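Local coordinates for butyrophilin subfamily 1 member A1 (Bos taurus, PDB 4HH8), which probably takes part in the secretion of milk-fat droplets and restrains activated T cells, its extracellular part consisting of two immunoglobulin-like domains, at residues A59-L62 / Q67-E70; W51-V56 / A75-R80; R109-Q114 / Y118-V123; A205-N208 / Q213-E216. The protein carries 1 engineered substitution. All coordinates share one frame; numbering follows the deposited sequence.

Contact 1. Residues A59-L62 / Q67-E70. Unlike the reference sequence in segment 59-62: Leu-62 (reference Val).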
# COMPACT_ATOMS: atom_id res chain seq x y z
N ALA A 59 -10.04 -15.94 10.92
CA ALA A 59 -9.15 -15.86 9.78
C ALA A 59 -9.63 -14.77 8.84
O ALA A 59 -10.74 -14.28 8.97
CB ALA A 59 -9.12 -17.20 9.05
N VAL A 60 -8.74 -14.37 7.92
CA VAL A 60 -9.11 -13.49 6.82
C VAL A 60 -10.06 -14.25 5.88
O VAL A 60 -11.05 -13.69 5.40
CB VAL A 60 -7.82 -13.03 6.06
CG1 VAL A 60 -8.17 -12.29 4.76
CG2 VAL A 60 -7.00 -12.17 6.95
N PHE A 61 -9.72 -15.51 5.59
CA PHE A 61 -10.48 -16.35 4.67
C PHE A 61 -10.28 -17.82 5.06
O PHE A 61 -9.17 -18.25 5.43
CB PHE A 61 -10.13 -16.10 3.20
CG PHE A 61 -10.84 -17.04 2.26
CD1 PHE A 61 -12.11 -16.73 1.78
CD2 PHE A 61 -10.29 -18.26 1.93
CE1 PHE A 61 -12.80 -17.63 0.96
CE2 PHE A 61 -10.99 -19.16 1.13
CZ PHE A 61 -12.24 -18.84 0.64
N LEU A 62 -11.38 -18.56 5.07
CA LEU A 62 -11.34 -19.97 5.42
C LEU A 62 -12.26 -20.79 4.51
O LEU A 62 -13.46 -20.51 4.40
CB LEU A 62 -11.63 -20.20 6.90
CG LEU A 62 -11.49 -21.65 7.38
CD1 LEU A 62 -10.10 -22.25 7.08
CD2 LEU A 62 -11.87 -21.84 8.89
N GLN A 67 -15.98 -25.48 0.82
CA GLN A 67 -16.90 -24.38 1.12
C GLN A 67 -16.32 -23.27 2.02
O GLN A 67 -15.64 -23.52 3.02
CB GLN A 67 -18.24 -24.90 1.66
CG GLN A 67 -18.79 -26.11 0.85
CD GLN A 67 -20.30 -26.13 0.69
OE1 GLN A 67 -21.06 -25.89 1.66
NE2 GLN A 67 -20.76 -26.45 -0.53
N GLU A 68 -16.58 -22.03 1.64
CA GLU A 68 -16.19 -20.93 2.48
C GLU A 68 -16.87 -21.04 3.86
O GLU A 68 -18.09 -21.20 3.92
CB GLU A 68 -16.58 -19.62 1.83
CG GLU A 68 -16.52 -18.45 2.78
CD GLU A 68 -16.41 -17.13 2.09
OE1 GLU A 68 -17.01 -16.93 1.01
OE2 GLU A 68 -15.70 -16.29 2.64
N GLN A 69 -16.10 -20.94 4.94
CA GLN A 69 -16.65 -20.89 6.30
C GLN A 69 -16.74 -19.46 6.85
O GLN A 69 -15.83 -19.00 7.56
CB GLN A 69 -15.79 -21.75 7.24
CG GLN A 69 -15.58 -23.20 6.79
CD GLN A 69 -16.90 -23.95 6.65
OE1 GLN A 69 -17.73 -23.95 7.56
NE2 GLN A 69 -17.10 -24.56 5.50
N GLU A 70 -17.83 -18.75 6.55
CA GLU A 70 -17.95 -17.32 6.94
C GLU A 70 -17.90 -17.02 8.44
O GLU A 70 -17.37 -15.98 8.86
CB GLU A 70 -19.20 -16.69 6.34
CG GLU A 70 -19.20 -16.57 4.82
CD GLU A 70 -20.36 -15.72 4.29
OE1 GLU A 70 -20.11 -14.53 3.94
OE2 GLU A 70 -21.51 -16.23 4.22
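Leu-62 O accepts the backbone bond that ties residues 59-62 to 67-70: Gln-69 N lies 2.7 Å from it, with a nearly straight N-H (167°) that comes in tilted from the carbonyl plane. Glu-68 CA leans on the same oxygen at 3.4 Å as a CA-H...O contact. The side chain of Glu-68 then climbs from this carbonyl to the ring of Phe-61. Its CB and CG both skirt Leu-62 O, CG at 4.0 Å. With CG anti to the backbone N (chi1 166°) and the chain extended beyond, CD arrives 3.8 Å from Phe-61 CE1. OE2, the tip, settles 3.6 Å from that same Phe-61 CE1 and almost as near CD1, the carboxylate turned 53° from the ring plane and meeting it obliquely. The hairpin joins strands 61-64 and 67-68, at one margin of the six-stranded sheet of the V-set domain, in the positions of strands C' and C''. Where strand 61-64 begins, Val-60 and Phe-61 both face Trp-51 in a classic beta bulge. Glu-73 OE2, which accepts a bond from Leu-62 N, sits close to Glu-68 OE2, and this crowding of like charge may favour protonation of one of the two carboxylates. With an alanine in place of Glu-68 the carboxylate and the chain beyond CB are gone, and the Phe-61 ring would probably lose its cover at CD1 and CE1. On the other flank, Leu-62 CD2 approaches Gln-69 CB at 4.3 Å. Beyond CB the Gln-69 chain doubles back, and NE2 gives Gln-67 O a bond of 3.1 Å from above the carbonyl plane.

Contact 2. Residues W51-V56 / A75-R80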
# COMPACT_ATOMS: atom_id res chain seq x y z
N TRP A 51 -6.37 -18.21 5.13
CA TRP A 51 -5.50 -17.03 5.17
C TRP A 51 -5.76 -16.32 6.49
O TRP A 51 -6.91 -16.21 6.93
CB TRP A 51 -5.79 -16.10 4.00
CG TRP A 51 -5.04 -16.38 2.76
CD1 TRP A 51 -4.03 -15.65 2.25
CD2 TRP A 51 -5.26 -17.46 1.84
NE1 TRP A 51 -3.61 -16.19 1.06
CE2 TRP A 51 -4.35 -17.30 0.79
CE3 TRP A 51 -6.20 -18.50 1.78
CZ2 TRP A 51 -4.28 -18.18 -0.29
CZ3 TRP A 51 -6.15 -19.37 0.70
CH2 TRP A 51 -5.18 -19.20 -0.33
N PHE A 52 -4.70 -15.87 7.15
CA PHE A 52 -4.87 -15.17 8.41
C PHE A 52 -3.77 -14.14 8.60
O PHE A 52 -2.77 -14.12 7.86
CB PHE A 52 -4.95 -16.16 9.59
CG PHE A 52 -3.69 -16.96 9.84
CD1 PHE A 52 -2.75 -16.53 10.79
CD2 PHE A 52 -3.45 -18.14 9.15
CE1 PHE A 52 -1.61 -17.24 11.04
CE2 PHE A 52 -2.31 -18.89 9.40
CZ PHE A 52 -1.37 -18.44 10.37
N ARG A 53 -3.95 -13.29 9.60
CA ARG A 53 -2.97 -12.27 9.88
C ARG A 53 -2.22 -12.60 11.16
O ARG A 53 -1.24 -13.36 11.14
CB ARG A 53 -3.64 -10.91 9.90
CG ARG A 53 -3.92 -10.43 8.49
CD ARG A 53 -4.55 -9.10 8.41
NE ARG A 53 -3.58 -8.02 8.48
CZ ARG A 53 -3.91 -6.74 8.32
NH1 ARG A 53 -5.17 -6.42 8.11
NH2 ARG A 53 -3.00 -5.79 8.42
N GLU A 54 -2.70 -12.11 12.28
CA GLU A 54 -2.01 -12.30 13.54
C GLU A 54 -2.49 -13.58 14.25
O GLU A 54 -1.66 -14.39 14.67
CB GLU A 54 -2.07 -11.03 14.40
CG GLU A 54 -0.93 -10.02 14.05
CD GLU A 54 -1.42 -8.58 13.78
OE1 GLU A 54 -2.07 -7.98 14.68
OE2 GLU A 54 -1.14 -8.04 12.68
N LYS A 55 -3.80 -13.79 14.34
CA LYS A 55 -4.32 -15.04 14.92
C LYS A 55 -4.80 -16.00 13.82
O LYS A 55 -5.43 -15.56 12.85
CB LYS A 55 -5.49 -14.74 15.87
CG LYS A 55 -5.10 -14.09 17.22
CD LYS A 55 -6.34 -13.85 18.11
CE LYS A 55 -6.02 -12.87 19.27
NZ LYS A 55 -6.45 -13.40 20.61
N VAL A 56 -4.52 -17.30 13.97
CA VAL A 56 -5.05 -18.35 13.06
C VAL A 56 -6.57 -18.27 12.94
O VAL A 56 -7.13 -18.51 11.87
CB VAL A 56 -4.65 -19.81 13.47
CG1 VAL A 56 -3.14 -19.95 13.62
CG2 VAL A 56 -5.36 -20.25 14.74
N ALA A 75 -14.88 -10.45 11.08
CA ALA A 75 -16.05 -9.68 10.62
C ALA A 75 -15.72 -8.57 9.63
O ALA A 75 -16.52 -8.27 8.74
CB ALA A 75 -16.85 -9.13 11.81
N GLU A 76 -14.55 -7.96 9.79
CA GLU A 76 -14.05 -6.94 8.86
C GLU A 76 -13.51 -7.51 7.53
O GLU A 76 -13.18 -6.74 6.62
CB GLU A 76 -12.92 -6.19 9.53
CG GLU A 76 -12.14 -7.07 10.50
CD GLU A 76 -10.80 -6.47 10.84
OE1 GLU A 76 -10.02 -6.28 9.88
OE2 GLU A 76 -10.55 -6.22 12.06
N TYR A 77 -13.41 -8.83 7.42
CA TYR A 77 -13.12 -9.41 6.12
C TYR A 77 -14.32 -10.04 5.45
O TYR A 77 -14.39 -10.11 4.24
CB TYR A 77 -11.91 -10.34 6.18
CG TYR A 77 -10.65 -9.51 6.29
CD1 TYR A 77 -10.16 -8.82 5.18
CD2 TYR A 77 -9.98 -9.35 7.51
CE1 TYR A 77 -9.02 -8.03 5.27
CE2 TYR A 77 -8.86 -8.56 7.63
CZ TYR A 77 -8.38 -7.90 6.51
OH TYR A 77 -7.25 -7.12 6.58
N ARG A 78 -15.31 -10.44 6.24
CA ARG A 78 -16.50 -11.10 5.73
C ARG A 78 -17.16 -10.30 4.67
O ARG A 78 -17.38 -9.12 4.86
CB ARG A 78 -17.53 -11.27 6.83
CG ARG A 78 -17.63 -12.65 7.38
CD ARG A 78 -18.63 -12.58 8.51
NE ARG A 78 -18.20 -13.38 9.64
CZ ARG A 78 -18.49 -13.10 10.91
NH1 ARG A 78 -19.20 -12.00 11.20
NH2 ARG A 78 -18.06 -13.91 11.88
N GLY A 79 -17.53 -10.95 3.58
CA GLY A 79 -18.23 -10.25 2.51
C GLY A 79 -17.34 -9.46 1.55
O GLY A 79 -17.83 -8.93 0.56
N ARG A 80 -16.03 -9.38 1.82
CA ARG A 80 -15.09 -8.75 0.86
C ARG A 80 -13.95 -9.70 0.44
O ARG A 80 -13.03 -9.29 -0.25
CB ARG A 80 -14.56 -7.41 1.41
CG ARG A 80 -14.04 -7.46 2.85
CD ARG A 80 -13.77 -6.05 3.49
NE ARG A 80 -12.74 -5.34 2.76
CZ ARG A 80 -11.51 -5.07 3.18
NH1 ARG A 80 -11.10 -5.36 4.42
NH2 ARG A 80 -10.70 -4.45 2.34
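Arg-53 and Tyr-77 meet because each sets CG anti to its own carbonyl carbon, beside the backbone N, and because the arginine then bends at chi3 (84°), swinging NH1 toward the phenol oxygen. The contact belongs to the V-set immunoglobulin domain, where it links the residue just after strand 48-52 to the loop that enters strand 81-85. NH1 of Arg-53 stands 2.7 Å from Tyr-77 OH, but its N-H is badly bent (120°), which makes the bond weak despite the short distance. The two side chains cross at about a right angle: NH1 comes in at the edge of the phenol ring, in its plane, while guanidinium and ring planes stand 69° apart. Arg-53 CD also lies 3.8 Å from Tyr-77 OH, which places the hydroxyl in the elbow of the bent chain. The stronger polar anchor of Arg-53 is elsewhere, from NH2 to Ser-103 O. Tyr-77 OH has weak bonds to Asp-104 OD1 and Tyr-108 OH as well, so three modest partners share one oxygen. Glu-76 OE1, 5.2 Å from Arg-53 NH1, is not in contact but could add some electrostatic attraction. Tyr-77 begins a type II turn that runs to Arg-80, with Gly-79 at its third position, where a side chain would press on the preceding carbonyl. Arg-80 NH2 makes with Asp-104 OD2 the salt bridge well known in V-set domains. Its other terminal nitrogen, NH1, reaches back to Glu-76 O, a straight but weak bond of 3.3 Å with the oxygen in the guanidinium plane.

Contact 3. Residues R109-Q114 / Y118-V123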
# COMPACT_ATOMS: atom_id res chain seq x y z
N ARG A 109 -0.55 -14.89 6.31
CA ARG A 109 -0.06 -16.25 6.21
C ARG A 109 -1.09 -17.12 5.49
O ARG A 109 -2.28 -17.04 5.77
CB ARG A 109 0.29 -16.79 7.60
CG ARG A 109 1.47 -16.05 8.26
CD ARG A 109 2.08 -16.93 9.35
NE ARG A 109 3.22 -16.33 10.07
CZ ARG A 109 4.50 -16.56 9.81
NH1 ARG A 109 4.86 -17.38 8.82
NH2 ARG A 109 5.45 -15.97 10.54
N CYS A 110 -0.62 -17.96 4.58
CA CYS A 110 -1.51 -18.91 3.89
C CYS A 110 -1.22 -20.32 4.33
O CYS A 110 -0.10 -20.81 4.15
CB CYS A 110 -1.36 -18.82 2.38
SG CYS A 110 0.37 -19.06 1.82
N PHE A 111 -2.25 -20.97 4.85
CA PHE A 111 -2.15 -22.28 5.43
C PHE A 111 -3.01 -23.27 4.63
O PHE A 111 -4.18 -22.99 4.36
CB PHE A 111 -2.64 -22.15 6.87
CG PHE A 111 -2.67 -23.41 7.65
CD1 PHE A 111 -1.53 -23.87 8.31
CD2 PHE A 111 -3.87 -24.10 7.83
CE1 PHE A 111 -1.57 -25.03 9.08
CE2 PHE A 111 -3.93 -25.26 8.58
CZ PHE A 111 -2.78 -25.73 9.22
N PHE A 112 -2.40 -24.39 4.23
CA PHE A 112 -3.04 -25.48 3.49
C PHE A 112 -3.00 -26.72 4.37
O PHE A 112 -1.94 -27.08 4.82
CB PHE A 112 -2.23 -25.83 2.25
CG PHE A 112 -2.34 -24.86 1.13
CD1 PHE A 112 -2.87 -25.26 -0.08
CD2 PHE A 112 -1.89 -23.56 1.27
CE1 PHE A 112 -2.95 -24.36 -1.14
CE2 PHE A 112 -1.99 -22.66 0.22
CZ PHE A 112 -2.52 -23.05 -0.97
N ARG A 113 -4.14 -27.37 4.59
CA ARG A 113 -4.18 -28.62 5.37
C ARG A 113 -4.98 -29.73 4.70
O ARG A 113 -6.10 -29.51 4.24
CB ARG A 113 -4.74 -28.40 6.78
CG ARG A 113 -5.24 -29.73 7.46
CD ARG A 113 -5.86 -29.54 8.85
NE ARG A 113 -4.81 -29.16 9.79
CZ ARG A 113 -4.99 -28.92 11.09
NH1 ARG A 113 -6.20 -29.04 11.66
NH2 ARG A 113 -3.94 -28.57 11.82
N GLN A 114 -4.38 -30.92 4.65
CA GLN A 114 -5.10 -32.15 4.33
C GLN A 114 -4.89 -33.16 5.46
O GLN A 114 -3.77 -33.62 5.71
CB GLN A 114 -4.65 -32.73 2.98
CG GLN A 114 -5.72 -33.54 2.27
CD GLN A 114 -5.27 -34.02 0.89
OE1 GLN A 114 -4.23 -34.69 0.75
NE2 GLN A 114 -6.04 -33.66 -0.14
N TYR A 118 -0.04 -30.38 7.22
CA TYR A 118 -0.22 -28.96 6.95
C TYR A 118 1.10 -28.30 6.64
O TYR A 118 2.16 -28.78 7.07
CB TYR A 118 -0.90 -28.26 8.13
CG TYR A 118 -0.20 -28.48 9.46
CD1 TYR A 118 0.70 -27.54 9.98
CD2 TYR A 118 -0.45 -29.64 10.21
CE1 TYR A 118 1.35 -27.75 11.22
CE2 TYR A 118 0.20 -29.86 11.44
CZ TYR A 118 1.09 -28.92 11.94
OH TYR A 118 1.70 -29.17 13.16
N GLU A 119 1.04 -27.21 5.88
CA GLU A 119 2.18 -26.35 5.62
C GLU A 119 1.68 -24.92 5.38
O GLU A 119 0.49 -24.70 5.13
CB GLU A 119 3.00 -26.86 4.44
CG GLU A 119 4.28 -26.05 4.15
CD GLU A 119 5.27 -26.06 5.30
OE1 GLU A 119 6.00 -27.07 5.43
OE2 GLU A 119 5.33 -25.06 6.07
N GLU A 120 2.60 -23.96 5.49
CA GLU A 120 2.26 -22.55 5.32
C GLU A 120 3.37 -21.66 4.75
O GLU A 120 4.57 -22.02 4.72
CB GLU A 120 1.71 -21.96 6.62
CG GLU A 120 2.75 -21.92 7.71
CD GLU A 120 2.21 -21.30 8.96
OE1 GLU A 120 1.48 -22.00 9.70
OE2 GLU A 120 2.52 -20.12 9.21
N ALA A 121 2.95 -20.48 4.28
CA ALA A 121 3.85 -19.51 3.70
C ALA A 121 3.35 -18.14 4.05
O ALA A 121 2.34 -18.01 4.72
CB ALA A 121 3.94 -19.68 2.20
N ILE A 122 4.06 -17.13 3.58
CA ILE A 122 3.85 -15.75 3.95
C ILE A 122 3.58 -14.98 2.67
O ILE A 122 4.25 -15.22 1.68
CB ILE A 122 5.12 -15.19 4.66
CG1 ILE A 122 5.24 -15.81 6.05
CG2 ILE A 122 5.14 -13.66 4.75
CD1 ILE A 122 6.59 -15.61 6.73
N VAL A 123 2.56 -14.13 2.68
CA VAL A 123 2.35 -13.15 1.61
C VAL A 123 2.32 -11.76 2.23
O VAL A 123 1.69 -11.54 3.28
CB VAL A 123 1.00 -13.37 0.87
CG1 VAL A 123 0.97 -12.63 -0.50
CG2 VAL A 123 0.72 -14.82 0.67
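Glu-119 O is gripped twice from the facing strand: Phe-112 N gives it a nearly straight bond of 3.0 Å (175°), and Phe-111 CA adds a CA-H...O contact at 3.6 Å. The return bond, Glu-119 N to Phe-112 O, is 3.2 Å long. Cys-110 and Ala-121 form the next antiparallel hydrogen-bonded pair, again with a bond each way. This is the hairpin of strands F and G of the V-set domain. Cys-110, Phe-112, Glu-119 and Ala-121 point to the face that packs on the opposing sheet, where Cys-110 is in disulfide linkage with Cys-36. The sulphur, chi1 56°, lies between the backbone N and the carbonyl carbon, where SG meets Ala-121 CB at 3.6 Å. The other face carries Arg-109, Phe-111, Arg-113, Tyr-118, Glu-120 and Ile-122. Phe-111 brings CE1 and CZ against the base of Tyr-118, CZ lying 3.3 Å from Tyr-118 CB, and the ring planes stand 37° apart in an oblique pair. Nearer the root of the ring, Phe-111 CD1 lies 3.8 Å from Glu-120 OE1. The other oxygen, Glu-120 OE2, faces the arm of Arg-109, but the salt bridge to NH1 is long, at 3.6 Å. Glu-119 spends its OE2 on Glu-120 N, which bonds to it at 3.0 Å on the anti side. Arg-113 NE is buried here without a polar partner. The backbone bonds therefore set the register, while the loose ion pair and the unmatched arginine nitrogen suggest that the charges on the Phe-111 face contribute less to holding the strands together.

Contact 4. Residues A205-N208 / Q213-E216. Engineered in segment 205-208: Ala-205 (natural residue Cys).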
# COMPACT_ATOMS: atom_id res chain seq x y z
N ALA A 205 7.72 18.21 -5.47
CA ALA A 205 7.25 16.93 -5.94
C ALA A 205 6.87 16.10 -4.76
O ALA A 205 7.62 16.06 -3.78
CB ALA A 205 8.31 16.19 -6.78
N ILE A 206 5.72 15.44 -4.83
CA ILE A 206 5.34 14.52 -3.82
C ILE A 206 5.40 13.14 -4.45
O ILE A 206 4.74 12.90 -5.46
CB ILE A 206 3.85 14.76 -3.32
CG1 ILE A 206 3.57 16.24 -2.95
CG2 ILE A 206 3.54 13.86 -2.19
CD1 ILE A 206 4.39 16.79 -1.81
N ARG A 207 6.10 12.20 -3.84
CA ARG A 207 6.26 10.92 -4.49
C ARG A 207 5.83 9.78 -3.62
O ARG A 207 6.26 9.70 -2.47
CB ARG A 207 7.75 10.76 -4.86
CG ARG A 207 8.07 9.49 -5.64
CD ARG A 207 9.53 9.50 -6.07
NE ARG A 207 9.91 8.27 -6.75
CZ ARG A 207 9.77 8.06 -8.06
NH1 ARG A 207 9.23 9.00 -8.84
NH2 ARG A 207 10.18 6.92 -8.58
N ASN A 208 5.04 8.87 -4.16
CA ASN A 208 4.81 7.59 -3.53
C ASN A 208 5.93 6.62 -3.96
O ASN A 208 5.92 6.13 -5.09
CB ASN A 208 3.43 7.08 -3.93
CG ASN A 208 3.00 5.88 -3.16
OD1 ASN A 208 3.74 4.93 -3.06
ND2 ASN A 208 1.75 5.89 -2.62
N GLN A 213 5.71 6.63 -8.23
CA GLN A 213 4.90 7.64 -8.93
C GLN A 213 4.88 8.97 -8.16
O GLN A 213 4.75 8.98 -6.93
CB GLN A 213 3.46 7.16 -9.14
CG GLN A 213 3.30 5.86 -9.96
CD GLN A 213 1.84 5.43 -10.09
OE1 GLN A 213 0.95 6.06 -9.53
NE2 GLN A 213 1.59 4.35 -10.82
N GLU A 214 4.98 10.08 -8.88
CA GLU A 214 4.95 11.36 -8.23
C GLU A 214 4.11 12.36 -8.98
O GLU A 214 3.82 12.17 -10.17
CB GLU A 214 6.37 11.91 -8.09
CG GLU A 214 7.03 12.30 -9.39
CD GLU A 214 8.53 12.54 -9.22
OE1 GLU A 214 9.01 13.61 -9.62
OE2 GLU A 214 9.23 11.67 -8.65
N LYS A 215 3.77 13.44 -8.27
CA LYS A 215 3.14 14.62 -8.87
C LYS A 215 3.91 15.81 -8.42
O LYS A 215 4.53 15.78 -7.36
CB LYS A 215 1.68 14.79 -8.45
CG LYS A 215 0.78 13.66 -8.85
CD LYS A 215 -0.63 13.97 -8.38
CE LYS A 215 -1.62 12.85 -8.67
NZ LYS A 215 -2.99 13.32 -8.33
N GLU A 216 3.91 16.86 -9.25
CA GLU A 216 4.65 18.06 -8.90
C GLU A 216 3.88 19.30 -9.26
O GLU A 216 2.90 19.26 -10.01
CB GLU A 216 6.04 18.09 -9.56
CG GLU A 216 6.05 18.65 -10.95
CD GLU A 216 7.41 18.55 -11.59
OE1 GLU A 216 7.97 17.43 -11.64
OE2 GLU A 216 7.90 19.58 -12.08
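Arg-207 and Glu-214 face each other across the F-G hairpin of the second immunoglobulin-like domain, on the side of the sheet that also bears Ala-205, an engineered substitution for cysteine, and Glu-216. Arg-207 NH1 donates to Glu-214 OE2 at 2.7 Å in a salt bridge whose N-H is bent (139°). OE2 is met on its anti side, out of the carboxylate plane, and the two flat groups stand almost perpendicular, 82° apart. The arginine chain runs extended from CG to NE, and its CD passes 3.4 Å from Glu-214 OE2. A leucine here has no guanidinium to offer, and Glu-214 OE2 would probably be left without its charged mate and freer to turn. Arg-207 and Glu-214 form a non-hydrogen-bonded pair, and the backbone bonds lie in the pairs on either side: Ile-206 N bonds to Lys-215 O at 2.8 Å and Lys-215 N returns to Ile-206 O. Asn-208 N reaches Gln-213 O, also at 2.8 Å, and Gln-213 N answers to Asn-208 O at 3.2 Å. On the inner face, Ile-206 packs against Cys-150 and Trp-155 of strand 146-155. The Asn-208 amide is used at both ends, ND2 giving to Ala-129 O and OD1 accepting from Leu-211 N in the turn, while Lys-215 NZ leads away to Gly-131 O and Asp-133. Gln-213 N sits 4.2 Å above the centre of the Arg-207 guanidinium plane.

From the N terminus, strand 48-52 opens contact 2 at residues 51-56. The chain then makes the tight hairpin of contact 1, residues 59-70, before 75-80 returns to close contact 2, so the short loop lies wholly within the longer one. Contact 3 follows in series as a separate hairpin, and none of the loops cross. Strand 48-52 binds the three together: Trp-51 N hydrogen-bonds to Phe-61 O, and Arg-109 N to Phe-52 O, in one sheet of the V-set domain. Contact 4 closes last, in the second domain, its centre 33 to 38 Å from the other centres, with no touch to them.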